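Local coordinates for metallo-beta-lactamase superfamily protein (Thermus thermophilus, PDB 2ZWR) that binds two zinc ions at the metal site of a metallo-beta-lactamase fold and is probably a hydrolase, at residues Leu145-Gly149 against Pro182-Thr188; Asp28-Pro33 against His59-Pro65; Thr20-Val25 against Leu114-Gln118; Met1-Pro5 against Tyr16-Thr20. All coordinates share one frame. Residue numbers count along the deposited sequence, not the author numbering.

Interaction 1: Leu145-Gly149 against Pro182-Thr188. With ZN (zinc ion), chain C.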
loop_
_atom_site.group_PDB
_atom_site.type_symbol
_atom_site.label_atom_id
_atom_site.label_comp_id
_atom_site.label_asym_id
_atom_site.label_seq_id
_atom_site.Cartn_x
_atom_site.Cartn_y
_atom_site.Cartn_z
ATOM N N LEU A 145 -0.873 5.149 6.520
ATOM C CA LEU A 145 -0.946 6.536 7.014
ATOM C C LEU A 145 -2.111 6.694 8.006
ATOM O O LEU A 145 -1.924 7.068 9.171
ATOM C CB LEU A 145 -1.138 7.518 5.853
ATOM C CG LEU A 145 0.109 8.157 5.219
ATOM N N LEU A 146 -3.307 6.381 7.523
ATOM C CA LEU A 146 -4.541 6.661 8.230
ATOM C C LEU A 146 -5.441 5.427 8.296
ATOM O O LEU A 146 -5.765 4.830 7.261
ATOM C CB LEU A 146 -5.270 7.810 7.517
ATOM C CG LEU A 146 -6.618 8.306 8.044
ATOM C CD1 LEU A 146 -6.492 8.983 9.421
ATOM C CD2 LEU A 146 -7.248 9.260 7.029
ATOM N N PHE A 147 -5.859 5.074 9.510
ATOM C CA PHE A 147 -6.785 3.971 9.720
ATOM C C PHE A 147 -8.144 4.486 10.159
ATOM O O PHE A 147 -8.313 5.679 10.422
ATOM C CB PHE A 147 -6.230 2.973 10.751
ATOM C CG PHE A 147 -4.877 2.412 10.386
ATOM C CD1 PHE A 147 -4.615 1.968 9.084
ATOM C CD2 PHE A 147 -3.865 2.335 11.335
ATOM C CE1 PHE A 147 -3.358 1.454 8.734
ATOM C CE2 PHE A 147 -2.612 1.823 10.997
ATOM C CZ PHE A 147 -2.361 1.373 9.690
ATOM N N ARG A 148 -9.111 3.573 10.214
ATOM C CA ARG A 148 -10.407 3.834 10.814
ATOM C C ARG A 148 -10.200 3.910 12.335
ATOM O O ARG A 148 -10.044 2.887 13.004
ATOM C CB ARG A 148 -11.408 2.738 10.393
ATOM C CG ARG A 148 -12.751 2.665 11.141
ATOM C CD ARG A 148 -13.711 3.799 10.791
ATOM N NE ARG A 148 -13.332 5.046 11.457
ATOM C CZ ARG A 148 -13.685 5.382 12.696
ATOM N NH1 ARG A 148 -13.277 6.540 13.195
ATOM N NH2 ARG A 148 -14.442 4.568 13.434
ATOM N N GLY A 149 -10.128 5.136 12.849
ATOM C CA GLY A 149 -9.951 5.382 14.282
ATOM C C GLY A 149 -8.522 5.403 14.807
ATOM O O GLY A 149 -8.311 5.436 16.023
ATOM N N PRO A 182 -7.143 1.637 3.482
ATOM C CA PRO A 182 -5.887 1.593 4.236
ATOM C C PRO A 182 -5.195 0.223 4.224
ATOM O O PRO A 182 -5.789 -0.780 3.800
ATOM C CB PRO A 182 -6.335 1.943 5.661
ATOM C CG PRO A 182 -7.733 1.330 5.768
ATOM C CD PRO A 182 -8.309 1.322 4.342
ATOM N N GLY A 183 -3.951 0.193 4.702
ATOM C CA GLY A 183 -3.168 -1.037 4.767
ATOM C C GLY A 183 -3.627 -2.053 5.805
ATOM O O GLY A 183 -3.262 -3.218 5.713
ATOM N N HIS A 184 -4.395 -1.608 6.800
ATOM C CA HIS A 184 -4.944 -2.482 7.857
ATOM C C HIS A 184 -6.324 -1.994 8.296
ATOM O O HIS A 184 -6.584 -0.801 8.304
ATOM C CB HIS A 184 -4.017 -2.549 9.091
ATOM C CG HIS A 184 -2.597 -2.890 8.757
ATOM N ND1 HIS A 184 -2.119 -4.183 8.780
ATOM C CD2 HIS A 184 -1.565 -2.113 8.350
ATOM C CE1 HIS A 184 -0.849 -4.188 8.409
ATOM N NE2 HIS A 184 -0.488 -2.943 8.142
ATOM N N GLY A 185 -7.187 -2.925 8.687
ATOM C CA GLY A 185 -8.499 -2.588 9.217
ATOM C C GLY A 185 -9.488 -2.191 8.133
ATOM O O GLY A 185 -9.193 -2.343 6.944
ATOM N N PRO A 186 -10.668 -1.669 8.537
ATOM C CA PRO A 186 -11.751 -1.365 7.596
ATOM C C PRO A 186 -11.555 -0.061 6.840
ATOM O O PRO A 186 -10.735 0.784 7.229
ATOM C CB PRO A 186 -12.991 -1.262 8.490
ATOM C CG PRO A 186 -12.497 -0.984 9.843
ATOM C CD PRO A 186 -11.032 -1.339 9.925
ATOM N N GLY A 187 -12.315 0.098 5.765
ATOM C CA GLY A 187 -12.275 1.324 4.988
ATOM C C GLY A 187 -12.911 2.446 5.777
ATOM O O GLY A 187 -13.616 2.205 6.757
ATOM N N THR A 188 -12.666 3.673 5.337
ATOM C CA THR A 188 -13.196 4.865 5.994
ATOM C C THR A 188 -13.266 5.987 4.943
ATOM O O THR A 188 -13.113 5.722 3.736
ATOM C CB THR A 188 -12.338 5.245 7.257
ATOM O OG1 THR A 188 -12.958 6.317 7.975
ATOM C CG2 THR A 188 -10.923 5.623 6.900
HETATM ZN ZN ZN C . 1.278 -2.537 7.350
HETATM O O HOH W 1 -8.623 0.999 9.100
HETATM O O HOH W 2 3.070 -2.305 7.965
#
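Pro182, closing strand 179-182, sets its CB 3.3 Å from the O of Leu146 and 3.8 Å from Phe147 CD1, a puckered, rigid apolar ring meeting the edge of an aromatic one. Gly183 passes the ring edge, its N 4.3 Å from Phe147 CE1. His184 then turns its ring to Phe147, with CD2 3.8 Å from Phe147 CZ and the planes nearly perpendicular; its NE2 binds zinc at 2.0 Å, while ND1 is held by the backbone O of Gln12. Gly185 takes a positive phi that suits a residue without CB. Pro186 packs its CG 3.9 Å from Arg148 CG. One water bridges the segments, accepting from Arg148 N and donating to His184 O and Pro186 O, each at 2.8 Å. Beyond Gly187, Thr188 OG1 and the Arg148 guanidinium share the carboxylate of Glu193 in helix 190-196. The loop is a metal-ligand loop of the metallo-beta-lactamase fold: His184 completes a zinc site with Asp58, His59 and the bridging Asp144.

Interaction 2: Asp28-Pro33 against His59-Pro65. With ZN (zinc ion), chain G; ZN (zinc ion), chain C.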
loop_
_atom_site.group_PDB
_atom_site.type_symbol
_atom_site.label_atom_id
_atom_site.label_comp_id
_atom_site.label_asym_id
_atom_site.label_seq_id
_atom_site.Cartn_x
_atom_site.Cartn_y
_atom_site.Cartn_z
ATOM N N ASP A 28 0.017 -3.605 -2.811
ATOM C CA ASP A 28 0.517 -4.226 -1.563
ATOM C C ASP A 28 0.168 -5.730 -1.374
ATOM O O ASP A 28 -0.518 -6.091 -0.400
ATOM C CB ASP A 28 0.049 -3.447 -0.320
ATOM C CG ASP A 28 0.583 -2.023 -0.254
ATOM O OD1 ASP A 28 1.367 -1.609 -1.130
ATOM O OD2 ASP A 28 0.206 -1.310 0.706
ATOM N N PRO A 29 0.656 -6.611 -2.273
ATOM C CA PRO A 29 0.431 -8.054 -2.056
ATOM C C PRO A 29 1.297 -8.574 -0.899
ATOM O O PRO A 29 2.423 -9.001 -1.128
ATOM C CB PRO A 29 0.889 -8.683 -3.377
ATOM C CG PRO A 29 1.889 -7.691 -3.945
ATOM C CD PRO A 29 1.446 -6.338 -3.490
ATOM N N GLY A 30 0.752 -8.540 0.319
ATOM C CA GLY A 30 1.523 -8.732 1.538
ATOM C C GLY A 30 1.877 -10.155 1.934
ATOM O O GLY A 30 2.916 -10.400 2.566
ATOM N N ASP A 31 1.019 -11.095 1.558
ATOM C CA ASP A 31 1.176 -12.476 1.943
ATOM C C ASP A 31 0.138 -13.321 1.230
ATOM O O ASP A 31 -0.722 -12.796 0.512
ATOM C CB ASP A 31 1.001 -12.604 3.464
ATOM C CG ASP A 31 1.703 -13.810 4.034
ATOM O OD1 ASP A 31 2.344 -14.552 3.270
ATOM O OD2 ASP A 31 1.603 -14.029 5.249
ATOM N N GLU A 32 0.244 -14.634 1.415
ATOM C CA GLU A 32 -0.755 -15.600 0.926
ATOM C C GLU A 32 -0.994 -15.465 -0.582
ATOM O O GLU A 32 -2.095 -15.116 -1.014
ATOM C CB GLU A 32 -2.078 -15.484 1.703
ATOM C CG GLU A 32 -1.935 -15.531 3.229
ATOM C CD GLU A 32 -3.273 -15.673 3.956
ATOM O OE1 GLU A 32 -3.933 -16.736 3.821
ATOM O OE2 GLU A 32 -3.673 -14.734 4.671
ATOM N N PRO A 33 0.040 -15.754 -1.388
ATOM C CA PRO A 33 -0.070 -15.641 -2.841
ATOM C C PRO A 33 -1.208 -16.477 -3.433
ATOM O O PRO A 33 -1.812 -16.059 -4.430
ATOM C CB PRO A 33 1.288 -16.152 -3.344
ATOM C CG PRO A 33 1.901 -16.895 -2.190
ATOM C CD PRO A 33 1.375 -16.223 -0.965
ATOM N N HIS A 59 3.619 -5.928 3.662
ATOM C CA HIS A 59 3.067 -5.396 2.417
ATOM C C HIS A 59 3.704 -6.006 1.166
ATOM O O HIS A 59 3.228 -5.775 0.052
ATOM C CB HIS A 59 3.146 -3.855 2.412
ATOM C CG HIS A 59 2.251 -3.218 3.433
ATOM N ND1 HIS A 59 1.056 -2.610 3.106
ATOM C CD2 HIS A 59 2.349 -3.151 4.780
ATOM C CE1 HIS A 59 0.465 -2.184 4.207
ATOM N NE2 HIS A 59 1.223 -2.509 5.238
ATOM N N VAL A 60 4.765 -6.796 1.350
ATOM C CA VAL A 60 5.581 -7.283 0.210
ATOM C C VAL A 60 5.847 -8.801 0.201
ATOM O O VAL A 60 6.556 -9.309 -0.677
ATOM C CB VAL A 60 6.943 -6.510 0.096
ATOM C CG1 VAL A 60 6.717 -4.992 -0.069
ATOM C CG2 VAL A 60 7.845 -6.802 1.309
ATOM N N GLY A 61 5.268 -9.527 1.154
ATOM C CA GLY A 61 5.516 -10.968 1.295
ATOM C C GLY A 61 5.053 -11.883 0.161
ATOM O O GLY A 61 5.482 -13.043 0.092
ATOM N N ALA A 62 4.174 -11.377 -0.714
ATOM C CA ALA A 62 3.666 -12.139 -1.854
ATOM C C ALA A 62 4.188 -11.603 -3.169
ATOM O O ALA A 62 3.819 -12.097 -4.230
ATOM C CB ALA A 62 2.147 -12.138 -1.869
ATOM N N VAL A 63 5.048 -10.592 -3.111
ATOM C CA VAL A 63 5.611 -10.030 -4.345
ATOM C C VAL A 63 6.380 -11.074 -5.157
ATOM O O VAL A 63 6.089 -11.249 -6.333
ATOM C CB VAL A 63 6.472 -8.763 -4.092
ATOM C CG1 VAL A 63 7.244 -8.367 -5.360
ATOM C CG2 VAL A 63 5.590 -7.619 -3.629
ATOM N N ALA A 64 7.333 -11.781 -4.529
ATOM C CA ALA A 64 8.203 -12.723 -5.263
ATOM C C ALA A 64 7.492 -13.809 -6.115
ATOM O O ALA A 64 7.789 -13.933 -7.306
ATOM C CB ALA A 64 9.262 -13.345 -4.338
ATOM N N PRO A 65 6.575 -14.605 -5.511
ATOM C CA PRO A 65 5.833 -15.590 -6.316
ATOM C C PRO A 65 5.025 -14.997 -7.465
ATOM O O PRO A 65 4.951 -15.606 -8.533
ATOM C CB PRO A 65 4.897 -16.269 -5.298
ATOM C CG PRO A 65 4.871 -15.355 -4.087
ATOM C CD PRO A 65 6.221 -14.690 -4.075
HETATM ZN ZN ZN G . 3.060 -16.406 4.090
HETATM ZN ZN ZN C . 1.278 -2.537 7.350
HETATM O O HOH W 3 1.420 -16.760 5.340
HETATM O O HOH W 2 3.070 -2.305 7.965
#
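His59 spends both ring nitrogens. NE2 binds zinc at 2.1 Å, and ND1 donates to Asp28 OD2 at 2.9 Å, a second-shell carboxylate that orients the imidazole and leaves NE2 to the metal. The carboxylate suits this buried place because it can accept more than once: OD2 of Asp28 also meets Thr53 OG1. The same zinc carries a water and is completed by Asp58, Asp144 and His184.

Backbone groups hold the two loops together farther on. Ala62 N donates to Pro29 O over 3.0 Å, and within its own segment Val63 N is bonded to Val60 O at 3.1 Å. Gly30 and Gly61 let the chains come very close, Gly30 CA lying 3.5 Å from His59 C; a CB on Gly61 would clash with Gly30 O. Asp31 points away from this seam, binding another zinc through OD1 at 2.1 Å and accepting from that ion's water through OD2 at 2.7 Å; its OD1 also takes a weak hydrogen bond from Glu32 N at 2.8 Å.

Small and rigid apolar residues fill the remainder. Pro29 CG lies 3.7 Å from Val63 CG2, and Pro33 CB 3.7 Å from Pro65 CG. The contact thus joins the loop after strand 23-27 and the start of helix 33-43 to the beginning of helix 63-70, with Leu36 of helix 33-43 packing on both Pro29 and Ala62.

Interaction 3: Thr20-Val25 against Leu114-Gln118. With ZN (zinc ion), chain H.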
loop_
_atom_site.group_PDB
_atom_site.type_symbol
_atom_site.label_atom_id
_atom_site.label_comp_id
_atom_site.label_asym_id
_atom_site.label_seq_id
_atom_site.Cartn_x
_atom_site.Cartn_y
_atom_site.Cartn_z
ATOM N N THR A 20 -8.263 -0.370 -13.320
ATOM C CA THR A 20 -8.105 1.031 -13.710
ATOM C C THR A 20 -8.451 1.201 -15.193
ATOM O O THR A 20 -8.653 0.219 -15.914
ATOM C CB THR A 20 -6.668 1.568 -13.402
ATOM O OG1 THR A 20 -5.776 1.266 -14.484
ATOM C CG2 THR A 20 -6.114 0.963 -12.096
ATOM N N GLY A 21 -8.527 2.448 -15.644
ATOM C CA GLY A 21 -8.726 2.736 -17.066
ATOM C C GLY A 21 -7.578 2.242 -17.938
ATOM O O GLY A 21 -7.722 2.146 -19.161
ATOM N N GLU A 22 -6.442 1.930 -17.308
ATOM C CA GLU A 22 -5.276 1.375 -18.003
ATOM C C GLU A 22 -5.024 -0.100 -17.689
ATOM O O GLU A 22 -3.934 -0.619 -17.940
ATOM C CB GLU A 22 -4.026 2.187 -17.679
ATOM C CG GLU A 22 -3.994 3.546 -18.363
ATOM C CD GLU A 22 -3.180 4.566 -17.596
ATOM O OE1 GLU A 22 -2.035 4.263 -17.201
ATOM O OE2 GLU A 22 -3.690 5.684 -17.387
ATOM N N GLY A 23 -6.027 -0.783 -17.161
ATOM C CA GLY A 23 -5.869 -2.190 -16.804
ATOM C C GLY A 23 -5.723 -2.391 -15.304
ATOM O O GLY A 23 -5.525 -1.424 -14.558
ATOM N N PRO A 24 -5.820 -3.649 -14.850
ATOM C CA PRO A 24 -5.774 -3.962 -13.423
ATOM C C PRO A 24 -4.400 -3.767 -12.801
ATOM O O PRO A 24 -3.374 -4.014 -13.447
ATOM C CB PRO A 24 -6.168 -5.453 -13.374
ATOM C CG PRO A 24 -6.744 -5.756 -14.734
ATOM C CD PRO A 24 -6.003 -4.862 -15.662
ATOM N N VAL A 25 -4.389 -3.299 -11.559
ATOM C CA VAL A 25 -3.178 -3.281 -10.744
ATOM C C VAL A 25 -3.439 -3.939 -9.398
ATOM O O VAL A 25 -4.573 -3.972 -8.905
ATOM C CB VAL A 25 -2.607 -1.844 -10.483
ATOM C CG1 VAL A 25 -1.994 -1.276 -11.736
ATOM C CG2 VAL A 25 -3.679 -0.894 -9.890
ATOM N N LEU A 114 0.335 7.261 -12.755
ATOM C CA LEU A 114 0.367 5.912 -13.322
ATOM C C LEU A 114 -0.906 5.175 -12.982
ATOM O O LEU A 114 -1.424 5.294 -11.862
ATOM C CB LEU A 114 1.607 5.101 -12.867
ATOM C CG LEU A 114 1.651 4.414 -11.490
ATOM C CD1 LEU A 114 2.818 3.452 -11.403
ATOM C CD2 LEU A 114 1.747 5.424 -10.381
ATOM N N PHE A 115 -1.402 4.425 -13.962
ATOM C CA PHE A 115 -2.627 3.641 -13.843
ATOM C C PHE A 115 -3.787 4.440 -13.260
ATOM O O PHE A 115 -4.579 3.918 -12.474
ATOM C CB PHE A 115 -2.379 2.364 -13.030
ATOM C CG PHE A 115 -1.421 1.404 -13.682
ATOM C CD1 PHE A 115 -1.868 0.508 -14.654
ATOM C CD2 PHE A 115 -0.081 1.381 -13.306
ATOM C CE1 PHE A 115 -0.984 -0.392 -15.257
ATOM C CE2 PHE A 115 0.815 0.482 -13.887
ATOM C CZ PHE A 115 0.364 -0.410 -14.864
ATOM N N GLY A 116 -3.883 5.708 -13.659
ATOM C CA GLY A 116 -4.993 6.566 -13.258
ATOM C C GLY A 116 -4.857 7.157 -11.866
ATOM O O GLY A 116 -5.801 7.797 -11.379
ATOM N N PHE A 117 -3.699 6.953 -11.230
ATOM C CA PHE A 117 -3.423 7.496 -9.892
ATOM C C PHE A 117 -2.416 8.645 -9.928
ATOM O O PHE A 117 -1.541 8.700 -10.794
ATOM C CB PHE A 117 -2.863 6.407 -8.950
ATOM C CG PHE A 117 -3.834 5.287 -8.640
ATOM C CD1 PHE A 117 -4.974 5.519 -7.878
ATOM C CD2 PHE A 117 -3.583 3.993 -9.093
ATOM C CE1 PHE A 117 -5.855 4.483 -7.592
ATOM C CE2 PHE A 117 -4.450 2.954 -8.817
ATOM C CZ PHE A 117 -5.588 3.191 -8.064
ATOM N N GLN A 118 -2.527 9.546 -8.961
ATOM C CA GLN A 118 -1.474 10.515 -8.691
ATOM C C GLN A 118 -0.727 10.038 -7.444
ATOM O O GLN A 118 -1.348 9.700 -6.428
ATOM C CB GLN A 118 -2.072 11.909 -8.486
ATOM C CG GLN A 118 -1.078 12.981 -8.027
ATOM C CD GLN A 118 -1.733 14.345 -7.723
ATOM O OE1 GLN A 118 -1.046 15.368 -7.683
ATOM N NE2 GLN A 118 -3.052 14.360 -7.516
HETATM ZN ZN ZN H . -1.324 6.567 -17.339
HETATM O O HOH W 4 -2.123 7.853 -15.601
#
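Two tight turns meet here at one end of the metallo-beta-lactamase sandwich, each linking neighbouring strands of a different sheet: a type I turn, Thr20-Gly23, between strands 13-20 and 23-27, and a type I' turn, Leu114-Phe117, between strands 113-114 and 117-121. Both hairpin turns are closed by their own backbone bonds, Gly23 N to Thr20 O at 3.1 Å and Phe117 N to Leu114 O at 2.9 Å. Thr20 reinforces the first as an ST turn: OG1 accepts from Glu22 N at 3.0 Å and donates to Gly23 O at 2.7 Å. Glycine suits Gly23 and Gly116, whose phi angles are positive; Phe115 also has a positive phi, as the type I' turn demands.

Between the turns the packing is mostly apolar. Phe115 contributes the largest buried area, its ring packed beside the 20-25 segment, with Glu22 CB 4.1 Å from Phe115 CD1, and Thr20 CB lies 3.3 Å from Phe115 O. Phe117 brings CE2 to 4.1 Å from Val25 CG2 and also packs against Val18 and Leu51. At the exposed surface, Glu22 OE1 takes a weak hydrogen bond from Phe115 N at 3.3 Å, while both its carboxylate oxygens chelate a zinc. Deeper in, a beta-branched valine fits the aromatic face: Val25 CG1 makes a CH-pi contact 3.4 Å from the Phe115 ring centroid.

Interaction 4: Met1-Pro5 against Tyr16-Thr20. With ZN (zinc ion), chain I.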
loop_
_atom_site.group_PDB
_atom_site.type_symbol
_atom_site.label_atom_id
_atom_site.label_comp_id
_atom_site.label_asym_id
_atom_site.label_seq_id
_atom_site.Cartn_x
_atom_site.Cartn_y
_atom_site.Cartn_z
ATOM N N MET A 1 -13.242 2.798 -11.626
ATOM C CA MET A 1 -12.462 1.691 -10.989
ATOM C C MET A 1 -13.337 0.699 -10.216
ATOM O O MET A 1 -14.244 1.089 -9.480
ATOM C CB MET A 1 -11.373 2.265 -10.064
ATOM C CG MET A 1 -10.373 3.174 -10.792
ATOM S SD MET A 1 -8.777 3.354 -9.955
ATOM C CE MET A 1 -7.905 4.452 -11.090
ATOM N N ARG A 2 -13.061 -0.590 -10.392
ATOM C CA ARG A 2 -13.615 -1.612 -9.519
ATOM C C ARG A 2 -12.504 -2.006 -8.542
ATOM O O ARG A 2 -11.348 -2.158 -8.938
ATOM C CB ARG A 2 -14.103 -2.821 -10.319
ATOM C CG ARG A 2 -15.339 -2.549 -11.185
ATOM C CD ARG A 2 -15.516 -3.614 -12.283
ATOM N NE ARG A 2 -15.939 -4.914 -11.756
ATOM C CZ ARG A 2 -15.616 -6.093 -12.293
ATOM N NH1 ARG A 2 -14.843 -6.158 -13.376
ATOM N NH2 ARG A 2 -16.055 -7.219 -11.732
ATOM N N VAL A 3 -12.863 -2.163 -7.272
ATOM C CA VAL A 3 -11.880 -2.357 -6.197
ATOM C C VAL A 3 -12.178 -3.632 -5.433
ATOM O O VAL A 3 -13.274 -3.787 -4.885
ATOM C CB VAL A 3 -11.868 -1.148 -5.199
ATOM C CG1 VAL A 3 -10.846 -1.363 -4.073
ATOM C CG2 VAL A 3 -11.607 0.163 -5.940
ATOM N N PHE A 4 -11.194 -4.532 -5.395
ATOM C CA PHE A 4 -11.314 -5.797 -4.677
ATOM C C PHE A 4 -10.263 -5.939 -3.568
ATOM O O PHE A 4 -9.095 -6.270 -3.839
ATOM C CB PHE A 4 -11.272 -6.980 -5.651
ATOM C CG PHE A 4 -12.368 -6.951 -6.676
ATOM C CD1 PHE A 4 -13.589 -7.559 -6.423
ATOM C CD2 PHE A 4 -12.186 -6.303 -7.894
ATOM C CE1 PHE A 4 -14.607 -7.530 -7.377
ATOM C CE2 PHE A 4 -13.204 -6.267 -8.849
ATOM C CZ PHE A 4 -14.410 -6.878 -8.585
ATOM N N PRO A 5 -10.678 -5.673 -2.312
ATOM C CA PRO A 5 -9.791 -5.781 -1.158
ATOM C C PRO A 5 -9.670 -7.219 -0.698
ATOM O O PRO A 5 -10.627 -7.994 -0.808
ATOM C CB PRO A 5 -10.510 -4.962 -0.071
ATOM C CG PRO A 5 -11.744 -4.377 -0.741
ATOM C CD PRO A 5 -12.025 -5.233 -1.914
ATOM N N TYR A 16 -5.124 -4.664 -2.510
ATOM C CA TYR A 16 -6.214 -4.186 -3.350
ATOM C C TYR A 16 -5.933 -4.529 -4.794
ATOM O O TYR A 16 -4.910 -4.113 -5.346
ATOM C CB TYR A 16 -6.447 -2.664 -3.180
ATOM C CG TYR A 16 -6.839 -2.271 -1.761
ATOM C CD1 TYR A 16 -8.177 -2.290 -1.351
ATOM C CD2 TYR A 16 -5.870 -1.921 -0.822
ATOM C CE1 TYR A 16 -8.540 -1.960 -0.031
ATOM C CE2 TYR A 16 -6.225 -1.592 0.496
ATOM C CZ TYR A 16 -7.561 -1.615 0.878
ATOM O OH TYR A 16 -7.908 -1.281 2.174
ATOM N N LEU A 17 -6.827 -5.321 -5.382
ATOM C CA LEU A 17 -6.842 -5.572 -6.813
ATOM C C LEU A 17 -7.812 -4.568 -7.421
ATOM O O LEU A 17 -9.002 -4.582 -7.137
ATOM C CB LEU A 17 -7.260 -7.015 -7.114
ATOM C CG LEU A 17 -7.348 -7.445 -8.587
ATOM C CD1 LEU A 17 -5.990 -7.370 -9.311
ATOM C CD2 LEU A 17 -7.975 -8.855 -8.714
ATOM N N VAL A 18 -7.280 -3.673 -8.237
ATOM C CA VAL A 18 -8.026 -2.507 -8.693
ATOM C C VAL A 18 -8.046 -2.501 -10.214
ATOM O O VAL A 18 -6.991 -2.570 -10.854
ATOM C CB VAL A 18 -7.376 -1.178 -8.195
ATOM C CG1 VAL A 18 -8.192 0.034 -8.646
ATOM C CG2 VAL A 18 -7.196 -1.192 -6.666
ATOM N N GLU A 19 -9.241 -2.419 -10.786
ATOM C CA GLU A 19 -9.379 -2.239 -12.227
ATOM C C GLU A 19 -9.262 -0.752 -12.535
ATOM O O GLU A 19 -10.048 0.041 -12.055
ATOM C CB GLU A 19 -10.711 -2.811 -12.742
ATOM C CG GLU A 19 -10.787 -2.900 -14.283
ATOM C CD GLU A 19 -11.976 -3.725 -14.808
ATOM O OE1 GLU A 19 -12.928 -4.010 -14.034
ATOM O OE2 GLU A 19 -11.952 -4.086 -16.012
ATOM N N THR A 20 -8.263 -0.370 -13.320
ATOM C CA THR A 20 -8.105 1.031 -13.710
ATOM C C THR A 20 -8.451 1.201 -15.193
ATOM O O THR A 20 -8.653 0.219 -15.914
ATOM C CB THR A 20 -6.668 1.568 -13.402
ATOM O OG1 THR A 20 -5.776 1.266 -14.484
ATOM C CG2 THR A 20 -6.114 0.963 -12.096
HETATM ZN ZN ZN I . -14.487 3.476 -9.486
#
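An antiparallel beta hairpin, strands 2-8 and 13-20, opens the first sheet of the metallo-beta-lactamase sandwich, and its side chains alternate between two environments. Phe4 and Leu17 form a hydrogen-bonded pair, with Phe4 N to Leu17 O at 2.8 Å and Leu17 N to Phe4 O at 2.9 Å. Phe4 in the m rotamer and Leu17 in t, p share the face covered by helix 33-43, both touching Thr43 there. On the same face, Arg2 and Glu19 lie nearer the solvent: Glu19 keeps chi1 and chi2 near t, extending its carboxylate, while Arg2 bends at a p chi3, so that NH1 and OE1 form a salt bridge of 3.0 Å.

The other face is packed toward the second sheet. Val3 and Val18, a non-hydrogen-bonded pair, both have chi1 at t and touch Phe141; beta-branched residues suit an extended strand. Tyr16, chi1 m, brings the end of its side chain near the first strand, with CD1 3.9 Å from Val3 CG1; its ring meets Phe141 and His181 edge-to-face, and its hydroxyl bonds to Pro182 O. Met1, with chi2 and chi3 both near t, stretches its flexible thioether along this face, putting SD 3.6 Å from Val18 CG1 and CE 3.9 Å from Thr20 CB. At the far end, Pro5 CB sits 3.6 Å from Tyr16 CE1.

Along the chain, interaction 4 comes first, interaction 2 is nested inside the long loop closed by interaction 3, and interaction 1 comes last. Interactions 3 and 4, centres 10 Å apart, share Thr20 and the first sheet, where strands 13-20 and 23-27 are neighbours; interaction 3 also reaches the second sheet through strand 117-121. Interactions 1 and 2 have centres 19 Å apart yet meet at one zinc, so loops from distant parts of the sequence together build the metal site. Tyr16 ties interaction 4 to interaction 1, about 17 Å apart between centres, through its hydroxyl and Pro182 O, connecting the N-terminal hairpin to the metal-binding loop.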